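Local coordinates for protein complement factor MASP-3 (Homo sapiens, PDB 3DEM) that is a complement serine protease of innate immunity whose CUB1-EGF-CUB2 region interacts with mannan-binding lectin and ficolins, at residues Asn7-Gln13 against Trp29-Pro34; Phe43-Glu49 against Phe71-Glu75; Ser50-Cys54 against Thr79-Pro83; Tyr56-Glu62 against Ser96-Asp102. All blocks are in the same frame, centred on the assembly; numbering follows the deposited sequence.

Interaction 1: residues Asn7-Gln13 against Trp29-Pro34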
loop_
_atom_site.group_PDB
_atom_site.type_symbol
_atom_site.label_atom_id
_atom_site.label_comp_id
_atom_site.label_asym_id
_atom_site.label_seq_id
_atom_site.Cartn_x
_atom_site.Cartn_y
_atom_site.Cartn_z
ATOM N N ASN A 7 12.697 5.781 7.625
ATOM C CA ASN A 7 11.743 5.484 8.735
ATOM C C ASN A 7 10.327 5.179 8.244
ATOM O O ASN A 7 9.370 5.863 8.600
ATOM C CB ASN A 7 11.711 6.626 9.752
ATOM C CG ASN A 7 10.957 6.255 11.015
ATOM O OD1 ASN A 7 11.342 5.325 11.735
ATOM N ND2 ASN A 7 9.873 6.981 11.293
ATOM N N MET A 8 10.216 4.147 7.418
ATOM C CA MET A 8 8.935 3.641 6.958
ATOM C C MET A 8 8.378 2.630 7.948
ATOM O O MET A 8 7.263 2.138 7.778
ATOM C CB MET A 8 9.096 2.961 5.599
ATOM C CG MET A 8 9.477 3.881 4.445
ATOM S SD MET A 8 8.109 4.878 3.818
ATOM C CE MET A 8 8.253 6.323 4.863
ATOM N N PHE A 9 9.164 2.312 8.974
ATOM C CA PHE A 9 8.804 1.271 9.932
ATOM C C PHE A 9 9.641 1.357 11.203
ATOM O O PHE A 9 10.655 2.057 11.243
ATOM C CB PHE A 9 8.985 -0.116 9.302
ATOM C CG PHE A 9 10.428 -0.525 9.125
ATOM C CD1 PHE A 9 11.052 -1.343 10.058
ATOM C CD2 PHE A 9 11.157 -0.095 8.025
ATOM C CE1 PHE A 9 12.378 -1.720 9.895
ATOM C CE2 PHE A 9 12.484 -0.469 7.856
ATOM C CZ PHE A 9 13.092 -1.281 8.791
ATOM N N GLY A 10 9.225 0.629 12.234
ATOM C CA GLY A 10 9.997 0.559 13.471
ATOM C C GLY A 10 9.337 -0.262 14.557
ATOM O O GLY A 10 8.168 -0.604 14.454
ATOM N N GLN A 11 10.103 -0.577 15.598
ATOM C CA GLN A 11 9.614 -1.319 16.754
ATOM C C GLN A 11 9.834 -0.497 18.009
ATOM O O GLN A 11 10.818 0.231 18.119
ATOM C CB GLN A 11 10.379 -2.632 16.931
ATOM C CG GLN A 11 10.311 -3.606 15.772
ATOM C CD GLN A 11 10.996 -4.931 16.097
ATOM O OE1 GLN A 11 11.833 -5.418 15.331
ATOM N NE2 GLN A 11 10.652 -5.511 17.243
ATOM N N ILE A 12 8.931 -0.634 18.967
ATOM C CA ILE A 12 9.060 0.054 20.245
ATOM C C ILE A 12 8.660 -0.889 21.372
ATOM O O ILE A 12 7.691 -1.634 21.247
ATOM C CB ILE A 12 8.170 1.308 20.291
ATOM C CG1 ILE A 12 8.672 2.363 19.306
ATOM C CG2 ILE A 12 8.136 1.893 21.683
ATOM C CD1 ILE A 12 7.662 3.468 19.062
ATOM N N GLN A 13 9.415 -0.853 22.464
ATOM C CA GLN A 13 9.138 -1.665 23.642
ATOM C C GLN A 13 9.130 -0.773 24.866
ATOM O O GLN A 13 9.719 0.306 24.859
ATOM C CB GLN A 13 10.228 -2.725 23.840
ATOM C CG GLN A 13 10.532 -3.574 22.621
ATOM C CD GLN A 13 11.762 -4.429 22.807
ATOM O OE1 GLN A 13 12.519 -4.257 23.770
ATOM N NE2 GLN A 13 11.973 -5.365 21.889
ATOM N N TRP A 29 7.951 8.525 22.427
ATOM C CA TRP A 29 8.512 8.312 21.096
ATOM C C TRP A 29 7.746 9.157 20.094
ATOM O O TRP A 29 6.532 9.025 19.981
ATOM C CB TRP A 29 8.405 6.842 20.681
ATOM C CG TRP A 29 9.190 5.912 21.539
ATOM C CD1 TRP A 29 10.503 5.571 21.388
ATOM C CD2 TRP A 29 8.716 5.191 22.681
ATOM N NE1 TRP A 29 10.876 4.687 22.370
ATOM C CE2 TRP A 29 9.798 4.435 23.175
ATOM C CE3 TRP A 29 7.483 5.116 23.340
ATOM C CZ2 TRP A 29 9.685 3.612 24.296
ATOM C CZ3 TRP A 29 7.374 4.293 24.451
ATOM C CH2 TRP A 29 8.466 3.554 24.916
ATOM N N ASN A 30 8.450 10.019 19.370
ATOM C CA ASN A 30 7.827 10.790 18.301
ATOM C C ASN A 30 8.103 10.149 16.941
ATOM O O ASN A 30 9.255 9.938 16.568
ATOM C CB ASN A 30 8.298 12.248 18.324
ATOM C CG ASN A 30 7.716 13.037 19.490
ATOM O OD1 ASN A 30 6.807 12.572 20.177
ATOM N ND2 ASN A 30 8.239 14.241 19.713
ATOM N N ILE A 31 7.040 9.826 16.213
ATOM C CA ILE A 31 7.175 9.194 14.905
ATOM C C ILE A 31 6.693 10.121 13.798
ATOM O O ILE A 31 5.526 10.498 13.755
ATOM C CB ILE A 31 6.374 7.883 14.821
ATOM C CG1 ILE A 31 6.751 6.947 15.971
ATOM C CG2 ILE A 31 6.602 7.208 13.480
ATOM C CD1 ILE A 31 5.795 5.794 16.141
ATOM N N THR A 32 7.598 10.491 12.905
ATOM C CA THR A 32 7.237 11.311 11.759
ATOM C C THR A 32 7.540 10.557 10.472
ATOM O O THR A 32 8.615 9.983 10.318
ATOM C CB THR A 32 7.990 12.663 11.757
ATOM O OG1 THR A 32 7.699 13.376 12.964
ATOM C CG2 THR A 32 7.572 13.518 10.560
ATOM N N VAL A 33 6.571 10.540 9.564
ATOM C CA VAL A 33 6.774 9.991 8.226
ATOM C C VAL A 33 6.618 11.104 7.187
ATOM O O VAL A 33 6.094 12.175 7.496
ATOM C CB VAL A 33 5.802 8.819 7.924
ATOM C CG1 VAL A 33 6.114 7.626 8.820
ATOM C CG2 VAL A 33 4.349 9.257 8.079
ATOM N N PRO A 34 7.087 10.859 5.952
ATOM C CA PRO A 34 7.007 11.860 4.892
ATOM C C PRO A 34 5.570 12.216 4.548
ATOM O O PRO A 34 4.644 11.497 4.926
ATOM C CB PRO A 34 7.666 11.162 3.695
ATOM C CG PRO A 34 8.489 10.077 4.282
ATOM C CD PRO A 34 7.732 9.622 5.486
#
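Two edge strands of the first CUB domain face each other across its beta-sandwich. Strands 9-13 and 29-32 run nearly antiparallel, at 169°, with their axes 9.7 Å apart. They belong to different sheets, so side chains fill the gap. The main bump is Ile-12, which points toward the other strand. Its CG2 sits over the face of the Trp-29 indole, 3.3 Å from the centroid of the six-membered ring and 8° off the ring normal, a close CH-pi contact. The other branch of Ile-12 reaches inward, with CD1 4.2 Å from Ile-31 CD1. The Trp-29 ring also borders the next backbone, with CZ2 3.4 Å from Gln-13 O. Gly-10 makes no contact with segment 29-34; Ile-31 packs here on Tyr-116 of strand 111-120. At the other end, Met-8 starts away from the partner but bends back, and its CE meets Pro-34 CD at 3.4 Å. Asn-7 ND2 gives a weak hydrogen bond to Thr-32 O at 3.4 Å, while Asn-7 OD1 is bonded to Tyr-116. Outside the sandwich, Phe-9 stacks on Tyr-141 of the second subunit. Strand 9-13 pairs with strand 111-120, and strand 25-32 pairs with strand 94-101.

Interaction 2: residues Phe43-Glu49 against Phe71-Glu75. With CA (calcium ion), chain E.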
loop_
_atom_site.group_PDB
_atom_site.type_symbol
_atom_site.label_atom_id
_atom_site.label_comp_id
_atom_site.label_asym_id
_atom_site.label_seq_id
_atom_site.Cartn_x
_atom_site.Cartn_y
_atom_site.Cartn_z
ATOM N N PHE A 43 0.092 -3.768 18.430
ATOM C CA PHE A 43 0.815 -4.364 19.549
ATOM C C PHE A 43 0.842 -5.883 19.484
ATOM O O PHE A 43 -0.155 -6.511 19.127
ATOM C CB PHE A 43 0.203 -3.921 20.878
ATOM C CG PHE A 43 0.263 -2.437 21.115
ATOM C CD1 PHE A 43 1.214 -1.895 21.967
ATOM C CD2 PHE A 43 -0.640 -1.582 20.494
ATOM C CE1 PHE A 43 1.269 -0.529 22.188
ATOM C CE2 PHE A 43 -0.589 -0.215 20.715
ATOM C CZ PHE A 43 0.364 0.309 21.560
ATOM N N MET A 44 1.985 -6.468 19.843
ATOM C CA MET A 44 2.130 -7.923 19.887
ATOM C C MET A 44 2.071 -8.450 21.315
ATOM O O MET A 44 1.848 -9.639 21.536
ATOM C CB MET A 44 3.435 -8.369 19.222
ATOM C CG MET A 44 3.602 -7.906 17.784
ATOM S SD MET A 44 2.142 -8.195 16.767
ATOM C CE MET A 44 1.948 -9.967 16.885
ATOM N N HIS A 45 2.288 -7.564 22.279
ATOM C CA HIS A 45 2.219 -7.916 23.694
ATOM C C HIS A 45 1.828 -6.670 24.477
ATOM O O HIS A 45 2.332 -5.582 24.216
ATOM C CB HIS A 45 3.567 -8.458 24.189
ATOM C CG HIS A 45 3.517 -9.048 25.566
ATOM N ND1 HIS A 45 3.858 -8.333 26.696
ATOM C CD2 HIS A 45 3.168 -10.284 25.997
ATOM C CE1 HIS A 45 3.716 -9.102 27.762
ATOM N NE2 HIS A 45 3.298 -10.290 27.364
ATOM N N PHE A 46 0.916 -6.823 25.429
ATOM C CA PHE A 46 0.484 -5.689 26.232
ATOM C C PHE A 46 0.065 -6.120 27.634
ATOM O O PHE A 46 -0.920 -6.831 27.816
ATOM C CB PHE A 46 -0.648 -4.931 25.540
ATOM C CG PHE A 46 -0.892 -3.568 26.108
ATOM C CD1 PHE A 46 -0.308 -2.453 25.534
ATOM C CD2 PHE A 46 -1.696 -3.401 27.225
ATOM C CE1 PHE A 46 -0.528 -1.195 26.059
ATOM C CE2 PHE A 46 -1.918 -2.145 27.757
ATOM C CZ PHE A 46 -1.335 -1.042 27.176
ATOM N N ASN A 47 0.823 -5.666 28.621
ATOM C CA ASN A 47 0.658 -6.115 29.997
ATOM C C ASN A 47 0.895 -4.953 30.950
ATOM O O ASN A 47 2.022 -4.716 31.389
ATOM C CB ASN A 47 1.643 -7.249 30.298
ATOM C CG ASN A 47 1.265 -8.040 31.531
ATOM O OD1 ASN A 47 1.995 -8.057 32.528
ATOM N ND2 ASN A 47 0.117 -8.705 31.471
ATOM N N LEU A 48 -0.168 -4.219 31.257
ATOM C CA LEU A 48 -0.062 -3.053 32.126
ATOM C C LEU A 48 -1.022 -3.114 33.304
ATOM O O LEU A 48 -1.950 -3.925 33.325
ATOM C CB LEU A 48 -0.312 -1.765 31.338
ATOM C CG LEU A 48 0.900 -0.994 30.809
ATOM C CD1 LEU A 48 1.530 -1.702 29.620
ATOM C CD2 LEU A 48 0.494 0.426 30.435
ATOM N N GLU A 49 -0.787 -2.249 34.285
ATOM C CA GLU A 49 -1.722 -2.061 35.390
ATOM C C GLU A 49 -3.020 -1.440 34.861
ATOM O O GLU A 49 -2.984 -0.574 33.996
ATOM C CB GLU A 49 -1.102 -1.137 36.441
ATOM C CG GLU A 49 -1.926 -0.969 37.711
ATOM C CD GLU A 49 -1.364 0.101 38.634
ATOM O OE1 GLU A 49 -0.361 0.746 38.264
ATOM O OE2 GLU A 49 -1.923 0.300 39.732
ATOM N N PHE A 71 -4.244 3.305 26.386
ATOM C CA PHE A 71 -4.355 1.894 26.731
ATOM C C PHE A 71 -3.783 1.593 28.105
ATOM O O PHE A 71 -2.825 2.232 28.544
ATOM C CB PHE A 71 -3.646 1.025 25.692
ATOM C CG PHE A 71 -4.196 1.164 24.304
ATOM C CD1 PHE A 71 -5.485 0.735 24.005
ATOM C CD2 PHE A 71 -3.416 1.703 23.288
ATOM C CE1 PHE A 71 -5.991 0.851 22.724
ATOM C CE2 PHE A 71 -3.915 1.826 22.002
ATOM C CZ PHE A 71 -5.207 1.397 21.717
ATOM N N CYS A 72 -4.379 0.614 28.773
ATOM C CA CYS A 72 -3.829 0.067 30.004
ATOM C C CYS A 72 -4.464 -1.300 30.236
ATOM O O CYS A 72 -5.286 -1.738 29.435
ATOM C CB CYS A 72 -4.045 1.025 31.187
ATOM S SG CYS A 72 -5.757 1.471 31.576
ATOM N N GLY A 73 -4.076 -1.983 31.307
ATOM C CA GLY A 73 -4.621 -3.307 31.588
ATOM C C GLY A 73 -3.833 -4.436 30.951
ATOM O O GLY A 73 -2.853 -4.202 30.239
ATOM N N ARG A 74 -4.261 -5.668 31.211
ATOM C CA ARG A 74 -3.578 -6.838 30.672
ATOM C C ARG A 74 -4.448 -7.565 29.650
ATOM O O ARG A 74 -5.638 -7.784 29.876
ATOM C CB ARG A 74 -3.133 -7.779 31.800
ATOM C CG ARG A 74 -4.259 -8.460 32.554
ATOM C CD ARG A 74 -3.715 -9.366 33.648
ATOM N NE ARG A 74 -3.288 -8.622 34.831
ATOM C CZ ARG A 74 -4.031 -8.471 35.926
ATOM N NH1 ARG A 74 -5.243 -9.011 35.990
ATOM N NH2 ARG A 74 -3.563 -7.783 36.963
ATOM N N GLU A 75 -3.840 -7.926 28.522
ATOM C CA GLU A 75 -4.553 -8.564 27.412
ATOM C C GLU A 75 -5.254 -9.855 27.835
ATOM O O GLU A 75 -6.298 -10.210 27.283
ATOM C CB GLU A 75 -3.615 -8.803 26.214
ATOM C CG GLU A 75 -2.299 -9.504 26.554
ATOM C CD GLU A 75 -1.229 -9.318 25.477
ATOM O OE1 GLU A 75 -1.593 -9.093 24.300
ATOM O OE2 GLU A 75 -0.025 -9.393 25.811
HETATM CA CA CA E . 1.978 1.448 38.377
HETATM O O HOH W 1 2.284 -0.788 38.557
HETATM O O HOH W 2 4.476 2.107 38.161
#
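A carboxylate stands in for a backbone group here: Glu-75 OE2 accepts the hydrogen bond of Phe-46 N at 2.8 Å. In this CUB beta-sandwich, segments 43-49 and 71-75 run roughly at right angles, their end-to-end directions 94° apart. The main-chain pairing is short. Asn-47 and Arg-74 form a single bridge, with Leu-48 N bonded to Gly-73 O at 2.9 Å and Glu-75 N to Phe-46 O at 3.2 Å. Gly-73 has a positive phi of 89°, with psi near 180°. A CB there would jam against the carbonyl of Cys-72. The Phe-46 ring lies beside this turn, with Gly-73 O at its edge and CZ 3.4 Å from Phe-71 CB. Phe-43 meets Phe-71 obliquely, their centroids 5.8 Å apart. Cys-72 is disulfide-bonded to Cys-54. Glu-49 ties the segment to the calcium ion, which Asp-57, Asp-102 and Ser-104 also bind. Glu-49 O accepts a hydrogen bond from Gly-73 N at 3.2 Å, while Glu-49 OE1 binds the calcium ion at 2.4 Å.

Interaction 3: residues Ser50-Cys54 against Thr79-Pro83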
loop_
_atom_site.group_PDB
_atom_site.type_symbol
_atom_site.label_atom_id
_atom_site.label_comp_id
_atom_site.label_asym_id
_atom_site.label_seq_id
_atom_site.Cartn_x
_atom_site.Cartn_y
_atom_site.Cartn_z
ATOM N N SER A 50 -4.167 -1.868 35.374
ATOM C CA SER A 50 -5.436 -1.273 34.952
ATOM C C SER A 50 -5.870 -0.140 35.892
ATOM O O SER A 50 -5.677 -0.228 37.106
ATOM C CB SER A 50 -6.529 -2.344 34.864
ATOM O OG SER A 50 -7.708 -1.835 34.252
ATOM N N SER A 51 -6.440 0.927 35.329
ATOM C CA SER A 51 -6.999 2.014 36.144
ATOM C C SER A 51 -8.042 2.864 35.410
ATOM O O SER A 51 -8.101 2.883 34.180
ATOM C CB SER A 51 -5.892 2.912 36.709
ATOM O OG SER A 51 -5.309 3.715 35.699
ATOM N N TYR A 52 -8.864 3.560 36.188
ATOM C CA TYR A 52 -9.862 4.483 35.662
ATOM C C TYR A 52 -9.246 5.468 34.678
ATOM O O TYR A 52 -8.343 6.222 35.031
ATOM C CB TYR A 52 -10.510 5.241 36.818
ATOM C CG TYR A 52 -11.417 6.382 36.421
ATOM C CD1 TYR A 52 -12.680 6.145 35.892
ATOM C CD2 TYR A 52 -11.025 7.701 36.611
ATOM C CE1 TYR A 52 -13.522 7.194 35.547
ATOM C CE2 TYR A 52 -11.857 8.753 36.272
ATOM C CZ TYR A 52 -13.104 8.495 35.739
ATOM O OH TYR A 52 -13.925 9.541 35.398
ATOM N N LEU A 53 -9.743 5.454 33.445
ATOM C CA LEU A 53 -9.253 6.345 32.399
ATOM C C LEU A 53 -7.756 6.174 32.183
ATOM O O LEU A 53 -7.090 7.078 31.683
ATOM C CB LEU A 53 -9.577 7.804 32.741
ATOM C CG LEU A 53 -11.055 8.182 32.720
ATOM C CD1 LEU A 53 -11.244 9.667 32.988
ATOM C CD2 LEU A 53 -11.668 7.799 31.385
ATOM N N CYS A 54 -7.243 5.006 32.567
ATOM C CA CYS A 54 -5.818 4.707 32.498
ATOM C C CYS A 54 -4.988 5.809 33.147
ATOM O O CYS A 54 -4.031 6.315 32.558
ATOM C CB CYS A 54 -5.388 4.459 31.050
ATOM S SG CYS A 54 -6.207 3.024 30.291
ATOM N N THR A 79 -12.713 -7.413 29.063
ATOM C CA THR A 79 -13.493 -6.282 29.554
ATOM C C THR A 79 -12.468 -5.242 29.996
ATOM O O THR A 79 -12.551 -4.684 31.092
ATOM C CB THR A 79 -14.431 -6.669 30.727
ATOM O OG1 THR A 79 -15.109 -7.895 30.423
ATOM C CG2 THR A 79 -15.470 -5.574 30.985
ATOM N N GLU A 80 -11.488 -5.003 29.127
ATOM C CA GLU A 80 -10.344 -4.155 29.454
ATOM C C GLU A 80 -10.043 -3.102 28.384
ATOM O O GLU A 80 -10.683 -3.062 27.323
ATOM C CB GLU A 80 -9.104 -5.015 29.703
ATOM C CG GLU A 80 -9.131 -5.778 31.019
ATOM C CD GLU A 80 -8.684 -4.928 32.192
ATOM O OE1 GLU A 80 -7.907 -3.975 31.968
ATOM O OE2 GLU A 80 -9.095 -5.221 33.338
ATOM N N GLN A 81 -9.057 -2.259 28.684
ATOM C CA GLN A 81 -8.721 -1.103 27.859
ATOM C C GLN A 81 -7.430 -1.366 27.097
ATOM O O GLN A 81 -6.686 -0.441 26.771
ATOM C CB GLN A 81 -8.554 0.130 28.745
ATOM C CG GLN A 81 -9.248 -0.000 30.096
ATOM C CD GLN A 81 -9.182 1.272 30.924
ATOM O OE1 GLN A 81 -8.887 1.230 32.122
ATOM N NE2 GLN A 81 -9.458 2.413 30.288
ATOM N N THR A 82 -7.169 -2.640 26.826
ATOM C CA THR A 82 -5.999 -3.041 26.065
ATOM C C THR A 82 -6.248 -2.830 24.573
ATOM O O THR A 82 -7.397 -2.744 24.140
ATOM C CB THR A 82 -5.655 -4.512 26.330
ATOM O OG1 THR A 82 -6.787 -5.327 26.009
ATOM C CG2 THR A 82 -5.305 -4.709 27.790
ATOM N N PRO A 83 -5.165 -2.729 23.786
ATOM C CA PRO A 83 -5.260 -2.520 22.343
ATOM C C PRO A 83 -5.762 -3.743 21.579
ATOM O O PRO A 83 -6.391 -3.592 20.533
ATOM C CB PRO A 83 -3.815 -2.181 21.941
ATOM C CG PRO A 83 -2.963 -2.801 22.989
ATOM C CD PRO A 83 -3.766 -2.779 24.256
#
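Neither segment is helix or strand, and their backbones stay apart: the nearest CA atoms, of Ser-50 and Gln-81, are 7.8 Å from each other. Segment 50-54 is extended at Ser-50 and Ser-51, then folds back. Leu-53 and Cys-54 both have positive phi, and Cys-54 N donates to Ser-51 O at 2.8 Å, closing the turn. Side chains bridge the gap. Ser-50 OG donates a hydrogen bond to Glu-80 OE1 at 3.1 Å. The Gln-81 side chain points toward the turn and fills the space beside Ser-51 and Cys-54. Gln-81 is the residue most covered, with 80 Å² buried, in this small surface contact of 205 Å². Ser-51 OG faces its own loop, where it bonds Tyr-56 N. The contact joins two connecting loops at one end of the CUB sandwich. Cys-54 is disulfide-bonded to Cys-72, just beyond strand 67-71, and Gln-81 pairs with Cys-72 through the backbone. Further along, Pro-83 packs on Phe-43 and Phe-46 of strand 37-47 and on Phe-71 of strand 67-71.

Interaction 4: residues Tyr56-Glu62 against Ser96-Asp102. With CA (calcium ion), chain E.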
loop_
_atom_site.group_PDB
_atom_site.type_symbol
_atom_site.label_atom_id
_atom_site.label_comp_id
_atom_site.label_asym_id
_atom_site.label_seq_id
_atom_site.Cartn_x
_atom_site.Cartn_y
_atom_site.Cartn_z
ATOM N N TYR A 56 -3.220 5.707 36.058
ATOM C CA TYR A 56 -1.976 5.268 36.686
ATOM C C TYR A 56 -0.911 4.930 35.647
ATOM O O TYR A 56 -0.102 5.784 35.281
ATOM C CB TYR A 56 -2.228 4.095 37.644
ATOM C CG TYR A 56 -3.178 4.434 38.780
ATOM C CD1 TYR A 56 -3.858 3.436 39.474
ATOM C CD2 TYR A 56 -3.404 5.757 39.151
ATOM C CE1 TYR A 56 -4.727 3.749 40.513
ATOM C CE2 TYR A 56 -4.272 6.077 40.182
ATOM C CZ TYR A 56 -4.931 5.072 40.859
ATOM O OH TYR A 56 -5.793 5.405 41.890
ATOM N N ASP A 57 -0.903 3.690 35.169
ATOM C CA ASP A 57 0.016 3.299 34.104
ATOM C C ASP A 57 -0.712 3.353 32.766
ATOM O O ASP A 57 -1.893 3.013 32.682
ATOM C CB ASP A 57 0.575 1.897 34.353
ATOM C CG ASP A 57 1.393 1.813 35.627
ATOM O OD1 ASP A 57 1.571 2.852 36.296
ATOM O OD2 ASP A 57 1.859 0.706 35.967
ATOM N N TYR A 58 -0.021 3.784 31.718
ATOM C CA TYR A 58 -0.672 3.901 30.422
ATOM C C TYR A 58 0.259 3.994 29.220
ATOM O O TYR A 58 1.433 4.361 29.336
ATOM C CB TYR A 58 -1.628 5.094 30.413
ATOM C CG TYR A 58 -0.964 6.434 30.624
ATOM C CD1 TYR A 58 -0.339 7.094 29.572
ATOM C CD2 TYR A 58 -0.975 7.049 31.871
ATOM C CE1 TYR A 58 0.264 8.326 29.756
ATOM C CE2 TYR A 58 -0.381 8.283 32.063
ATOM C CZ TYR A 58 0.236 8.914 31.000
ATOM O OH TYR A 58 0.833 10.136 31.182
ATOM N N VAL A 59 -0.286 3.627 28.067
ATOM C CA VAL A 59 0.326 3.924 26.787
ATOM C C VAL A 59 -0.617 4.871 26.059
ATOM O O VAL A 59 -1.745 4.509 25.724
ATOM C CB VAL A 59 0.573 2.654 25.938
ATOM C CG1 VAL A 59 1.019 3.033 24.533
ATOM C CG2 VAL A 59 1.610 1.748 26.604
ATOM N N LYS A 60 -0.157 6.096 25.843
ATOM C CA LYS A 60 -0.970 7.139 25.239
ATOM C C LYS A 60 -0.505 7.374 23.804
ATOM O O LYS A 60 0.681 7.612 23.554
ATOM C CB LYS A 60 -0.832 8.420 26.060
ATOM C CG LYS A 60 -1.746 9.560 25.661
ATOM C CD LYS A 60 -1.463 10.783 26.531
ATOM C CE LYS A 60 -2.521 11.862 26.356
ATOM N NZ LYS A 60 -2.345 13.001 27.316
ATOM N N VAL A 61 -1.436 7.296 22.860
ATOM C CA VAL A 61 -1.122 7.526 21.452
ATOM C C VAL A 61 -1.839 8.777 20.974
ATOM O O VAL A 61 -3.069 8.859 21.041
ATOM C CB VAL A 61 -1.552 6.333 20.572
ATOM C CG1 VAL A 61 -1.193 6.586 19.114
ATOM C CG2 VAL A 61 -0.913 5.037 21.076
ATOM N N GLU A 62 -1.078 9.752 20.491
ATOM C CA GLU A 62 -1.661 11.043 20.136
ATOM C C GLU A 62 -0.957 11.732 18.970
ATOM O O GLU A 62 0.126 11.325 18.549
ATOM C CB GLU A 62 -1.651 11.971 21.353
ATOM C CG GLU A 62 -0.263 12.409 21.767
ATOM C CD GLU A 62 -0.219 12.987 23.169
ATOM O OE1 GLU A 62 -1.185 13.674 23.571
ATOM O OE2 GLU A 62 0.790 12.753 23.868
ATOM N N SER A 96 2.706 10.534 18.269
ATOM C CA SER A 96 3.486 10.558 19.497
ATOM C C SER A 96 2.964 9.487 20.445
ATOM O O SER A 96 1.753 9.318 20.602
ATOM C CB SER A 96 3.417 11.943 20.152
ATOM O OG SER A 96 4.299 12.030 21.259
ATOM N N ILE A 97 3.885 8.752 21.055
ATOM C CA ILE A 97 3.539 7.667 21.961
ATOM C C ILE A 97 4.237 7.877 23.295
ATOM O O ILE A 97 5.455 8.058 23.341
ATOM C CB ILE A 97 3.972 6.298 21.384
ATOM C CG1 ILE A 97 3.273 6.030 20.048
ATOM C CG2 ILE A 97 3.683 5.168 22.372
ATOM C CD1 ILE A 97 3.858 4.868 19.285
ATOM N N THR A 98 3.467 7.857 24.377
ATOM C CA THR A 98 4.030 7.973 25.715
ATOM C C THR A 98 3.674 6.761 26.571
ATOM O O THR A 98 2.500 6.417 26.720
ATOM C CB THR A 98 3.551 9.264 26.422
ATOM O OG1 THR A 98 4.031 10.405 25.703
ATOM C CG2 THR A 98 4.062 9.328 27.865
ATOM N N PHE A 99 4.694 6.106 27.113
ATOM C CA PHE A 99 4.481 5.098 28.139
ATOM C C PHE A 99 4.771 5.716 29.498
ATOM O O PHE A 99 5.854 6.254 29.722
ATOM C CB PHE A 99 5.378 3.879 27.917
ATOM C CG PHE A 99 5.454 2.958 29.110
ATOM C CD1 PHE A 99 4.410 2.095 29.408
ATOM C CD2 PHE A 99 6.570 2.960 29.933
ATOM C CE1 PHE A 99 4.476 1.253 30.507
ATOM C CE2 PHE A 99 6.645 2.117 31.036
ATOM C CZ PHE A 99 5.596 1.263 31.319
ATOM N N ARG A 100 3.800 5.658 30.400
ATOM C CA ARG A 100 4.001 6.170 31.744
ATOM C C ARG A 100 3.756 5.096 32.785
ATOM O O ARG A 100 2.795 4.334 32.699
ATOM C CB ARG A 100 3.090 7.362 32.032
ATOM C CG ARG A 100 3.405 8.032 33.365
ATOM C CD ARG A 100 2.191 8.057 34.275
ATOM N NE ARG A 100 2.505 8.588 35.597
ATOM C CZ ARG A 100 1.619 8.705 36.579
ATOM N NH1 ARG A 100 0.363 8.325 36.388
ATOM N NH2 ARG A 100 1.987 9.200 37.753
ATOM N N SER A 101 4.633 5.065 33.780
ATOM C CA SER A 101 4.530 4.149 34.893
ATOM C C SER A 101 4.570 4.999 36.159
ATOM O O SER A 101 5.504 5.776 36.353
ATOM C CB SER A 101 5.714 3.180 34.855
ATOM O OG SER A 101 5.660 2.241 35.910
ATOM N N ASP A 102 3.553 4.901 37.007
ATOM C CA ASP A 102 3.558 5.713 38.224
ATOM C C ASP A 102 4.493 5.140 39.289
ATOM O O ASP A 102 5.345 4.302 38.989
ATOM C CB ASP A 102 2.138 5.960 38.762
ATOM C CG ASP A 102 1.407 4.684 39.131
ATOM O OD1 ASP A 102 1.963 3.583 38.942
ATOM O OD2 ASP A 102 0.259 4.788 39.617
HETATM CA CA CA E . 1.978 1.448 38.377
HETATM O O HOH W 3 2.731 10.863 23.325
HETATM O O HOH W 2 4.476 2.107 38.161
HETATM O O HOH W 1 2.284 -0.788 38.557
#
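Strands 58-62 and 94-101 are antiparallel neighbours in one sheet of the CUB beta-sandwich, and a calcium site lies at one end of the pair. Tyr-58/Arg-100, Lys-60/Thr-98 and Glu-62/Ser-96 are hydrogen-bonded pairs, for example Ser-96 N to Glu-62 O at 2.7 Å. Their side chains share one face. Tyr-58 takes chi1 p, which lays its ring along the sheet over Arg-100. Arg-100 CB lies 3.7 Å from the ring centroid in a CH-pi contact. The arginine is extended at chi1, and its NH1 makes a weak hydrogen bond to Tyr-56 O at 2.8 Å. Glu-62, also p, turns OE2 to water 3, which further binds Ser-96 OG and Thr-98 OG1. Those two hydroxyls are also bonded to Asn-30 and Thr-28. On the other face, Val-59 and Val-61 are both t; with Ile-97 they pack on strand 37-47, while Phe-99 meets Tyr-21 edge-to-face. Asp-57 (m) and Asp-102 (p) turn their carboxylates to the metal, and Tyr-21 also bonds Asp-57 OD2. Glu-49 and Ser-104 complete the protein ligands. Asp-102 N donates to Asp-57 OD1 at 2.9 Å. Asp-57 binds calcium through both OD1 and OD2 at 2.5 Å, and Asp-102 through OD1 at 2.2 Å.

All four contacts lie in the first CUB domain. Along the chain, interaction 1 closes before the others open, while the segments of interactions 2, 3 and 4 alternate. Interaction 1 spans the two sheets at one margin of the sandwich. It touches interaction 4 through neighbouring strands 25-32 and 94-101, with centres 16 Å apart. Interactions 2 and 3, with centres about 9 Å apart, are joined by the Cys-54 to Cys-72 disulfide. Interactions 2 and 4, with centres about 11 Å apart, share the calcium ion and two of its waters. Disulfide, calcium site and interlaced loops are gathered at one end of the domain, and probably stabilise it. Interactions 1 and 2 also touch the second subunit.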